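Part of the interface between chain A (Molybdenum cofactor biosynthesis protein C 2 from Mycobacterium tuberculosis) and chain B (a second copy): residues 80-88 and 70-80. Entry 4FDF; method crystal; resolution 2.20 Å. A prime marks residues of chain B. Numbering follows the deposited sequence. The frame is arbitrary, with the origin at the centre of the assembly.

Chain A (80-88) TSDLIPLCH
Chain B, residues 70-80: RVAGIMAAKRT

Chain A enters this contact as a short helix, residues 80-83, that gives way at Ile84 (phi/psi -101/108) to a type I turn from Ile84 to Cys87, closed by Cys87 N to Ile84 O at 3.0 Å. Chain B presents a helix that is already under way at Arg70′, and the nearest CA atoms across the contact are those of Pro85 and Met75′, 5.7 Å apart. Together the stretches bury 457 Å².

Lys78′ covers the most surface, 89 Å². Its CA-to-CB bond points toward chain A, and chi angles of -69° (m), -179° (t), -88° (m) and 169° (t) carry the ammonium into a cup of carbonyls left by the helix end and the turn. NZ donates to Ser81 O at 2.8 Å, Pro85 O at 2.7 Å and Cys87 O at 2.8 Å. Three acceptors match its three hydrogens; Ile84 O, 3.4 Å from NZ, fails on angle and is not a hydrogen bond.

Pro85 follows with 74 Å². At phi/psi -49/-43 and with a C-gamma exo ring, it lies against one helical turn of chain B: CB is 3.7 Å from Val71′ CG1, and CG is 3.9 Å from Met75′ CE. Next to it Leu86 (m, t) starts away from chain B, but its end returns, placing CD2 3.7 Å from Ile74′ CD1 (Ile74′ m, t).

Asp82 (chi1 -69°, m) covers 59 Å² and faces Arg79′. The salt bridge, OD2 to Arg79′ NH2 at 3.3 Å, is a charge pairing alone: OD2 lies well out of the guanidinium plane, no N-H points at it, and the NH2 position is less certain. OD1 sits over one guanidinium face.

A water donates to Met75′ O at 2.9 Å and, weakly, to Ser81 O at 3.3 Å, linking the two backbones.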

# COMPACT_ATOMS: atom_id res chain seq x y z
N THR A 80 9.94 -1.33 -4.07
CA THR A 80 10.47 -2.59 -4.63
C THR A 80 10.18 -3.79 -3.72
O THR A 80 9.73 -4.84 -4.18
CB THR A 80 11.98 -2.48 -4.99
OG1 THR A 80 12.16 -1.48 -6.01
CG2 THR A 80 12.53 -3.82 -5.50
N SER A 81 10.39 -3.60 -2.42
CA SER A 81 10.22 -4.68 -1.47
C SER A 81 8.75 -5.02 -1.27
O SER A 81 8.44 -6.14 -0.87
CB SER A 81 10.92 -4.37 -0.14
OG SER A 81 10.27 -3.33 0.57
N ASP A 82 7.86 -4.06 -1.56
CA ASP A 82 6.41 -4.28 -1.59
C ASP A 82 5.98 -5.23 -2.72
O ASP A 82 4.97 -5.93 -2.61
CB ASP A 82 5.65 -2.95 -1.78
CG ASP A 82 5.72 -2.02 -0.57
OD1 ASP A 82 6.37 -2.35 0.45
OD2 ASP A 82 5.10 -0.94 -0.63
N LEU A 83 6.75 -5.22 -3.81
CA LEU A 83 6.36 -5.86 -5.07
C LEU A 83 7.04 -7.20 -5.29
O LEU A 83 6.42 -8.18 -5.71
CB LEU A 83 6.72 -4.94 -6.24
CG LEU A 83 6.03 -3.56 -6.32
CD1 LEU A 83 6.72 -2.65 -7.32
CD2 LEU A 83 4.54 -3.75 -6.68
N ILE A 84 8.34 -7.23 -5.02
CA ILE A 84 9.15 -8.39 -5.29
C ILE A 84 9.37 -9.12 -3.98
O ILE A 84 10.10 -8.64 -3.11
CB ILE A 84 10.47 -7.97 -5.95
CG1 ILE A 84 10.16 -7.02 -7.11
CG2 ILE A 84 11.24 -9.20 -6.43
CD1 ILE A 84 11.37 -6.53 -7.86
N PRO A 85 8.70 -10.29 -3.83
CA PRO A 85 8.51 -11.00 -2.56
C PRO A 85 9.78 -11.19 -1.74
O PRO A 85 9.75 -10.96 -0.53
CB PRO A 85 7.94 -12.35 -3.00
CG PRO A 85 7.23 -12.04 -4.27
CD PRO A 85 8.07 -11.01 -4.95
N LEU A 86 10.89 -11.56 -2.39
CA LEU A 86 12.12 -11.90 -1.68
C LEU A 86 13.14 -10.76 -1.56
O LEU A 86 14.26 -10.98 -1.09
CB LEU A 86 12.75 -13.18 -2.23
CG LEU A 86 11.95 -14.48 -2.04
CD1 LEU A 86 12.86 -15.70 -2.26
CD2 LEU A 86 11.31 -14.56 -0.66
N CYS A 87 12.75 -9.56 -1.97
CA CYS A 87 13.61 -8.39 -1.80
C CYS A 87 13.49 -7.82 -0.40
O CYS A 87 12.42 -7.89 0.22
CB CYS A 87 13.23 -7.29 -2.80
SG CYS A 87 13.87 -7.56 -4.43
N HIS A 88 14.58 -7.23 0.06
CA HIS A 88 14.65 -6.62 1.38
C HIS A 88 14.21 -5.19 1.32
O HIS A 88 14.33 -4.55 0.28
CB HIS A 88 16.08 -6.69 1.90
CG HIS A 88 16.68 -8.07 1.83
ND1 HIS A 88 17.17 -8.59 0.69
CD2 HIS A 88 16.87 -9.04 2.82
CE1 HIS A 88 17.65 -9.83 0.93
NE2 HIS A 88 17.45 -10.11 2.23
N ARG B 70 3.57 -19.09 1.82
CA ARG B 70 4.95 -18.74 2.20
C ARG B 70 5.26 -17.35 1.72
O ARG B 70 5.79 -16.52 2.47
CB ARG B 70 5.97 -19.73 1.64
CG ARG B 70 7.39 -19.17 1.51
CD ARG B 70 8.48 -20.23 1.72
NE ARG B 70 8.10 -21.52 1.14
CZ ARG B 70 8.05 -22.67 1.81
NH1 ARG B 70 8.38 -22.74 3.09
NH2 ARG B 70 7.66 -23.77 1.17
N VAL B 71 4.90 -17.09 0.47
CA VAL B 71 5.16 -15.81 -0.15
C VAL B 71 4.35 -14.71 0.55
O VAL B 71 4.91 -13.64 0.87
CB VAL B 71 4.91 -15.89 -1.67
CG1 VAL B 71 4.99 -14.54 -2.32
CG2 VAL B 71 5.96 -16.80 -2.31
N ALA B 72 3.06 -14.97 0.81
CA ALA B 72 2.19 -14.00 1.50
C ALA B 72 2.73 -13.61 2.88
O ALA B 72 2.75 -12.43 3.24
CB ALA B 72 0.77 -14.55 1.64
N GLY B 73 3.14 -14.61 3.65
CA GLY B 73 3.73 -14.40 4.96
C GLY B 73 5.05 -13.64 4.92
O GLY B 73 5.27 -12.74 5.72
N ILE B 74 5.92 -14.00 3.98
CA ILE B 74 7.19 -13.27 3.83
C ILE B 74 6.95 -11.78 3.55
O ILE B 74 7.58 -10.92 4.17
CB ILE B 74 8.09 -13.89 2.73
CG1 ILE B 74 8.75 -15.17 3.25
CG2 ILE B 74 9.18 -12.88 2.28
CD1 ILE B 74 9.34 -16.07 2.14
N MET B 75 6.03 -11.49 2.63
CA MET B 75 5.66 -10.13 2.32
C MET B 75 4.97 -9.44 3.50
O MET B 75 5.20 -8.26 3.74
CB MET B 75 4.74 -10.11 1.09
CG MET B 75 5.45 -10.57 -0.17
SD MET B 75 4.42 -10.55 -1.63
CE MET B 75 4.18 -12.27 -1.93
N ALA B 76 4.15 -10.18 4.25
CA ALA B 76 3.45 -9.61 5.40
C ALA B 76 4.41 -9.17 6.50
O ALA B 76 4.16 -8.17 7.18
CB ALA B 76 2.43 -10.58 5.95
N ALA B 77 5.49 -9.93 6.67
CA ALA B 77 6.54 -9.55 7.62
C ALA B 77 7.03 -8.14 7.34
O ALA B 77 7.15 -7.33 8.25
CB ALA B 77 7.69 -10.54 7.56
N LYS B 78 7.31 -7.86 6.07
CA LYS B 78 7.83 -6.54 5.66
C LYS B 78 6.81 -5.41 5.83
O LYS B 78 7.19 -4.25 5.96
CB LYS B 78 8.34 -6.59 4.20
CG LYS B 78 9.60 -7.44 4.01
CD LYS B 78 10.08 -7.45 2.57
CE LYS B 78 9.40 -8.56 1.75
NZ LYS B 78 9.68 -8.41 0.29
N ARG B 79 5.53 -5.77 5.85
CA ARG B 79 4.44 -4.81 5.92
C ARG B 79 3.94 -4.56 7.35
O ARG B 79 2.95 -3.85 7.54
CB ARG B 79 3.26 -5.30 5.07
CG ARG B 79 3.63 -5.55 3.62
CD ARG B 79 2.55 -5.06 2.73
NE ARG B 79 3.04 -4.81 1.38
CZ ARG B 79 2.73 -3.74 0.64
NH1 ARG B 79 1.93 -2.79 1.13
NH2 ARG B 79 3.22 -3.62 -0.57
N THR B 80 4.61 -5.15 8.33
CA THR B 80 4.12 -5.13 9.72
C THR B 80 3.77 -3.71 10.19
O THR B 80 2.71 -3.48 10.78
CB THR B 80 5.10 -5.84 10.70
OG1 THR B 80 5.21 -7.23 10.33
CG2 THR B 80 4.60 -5.75 12.15
O HOH W 1 6.09 -6.89 1.37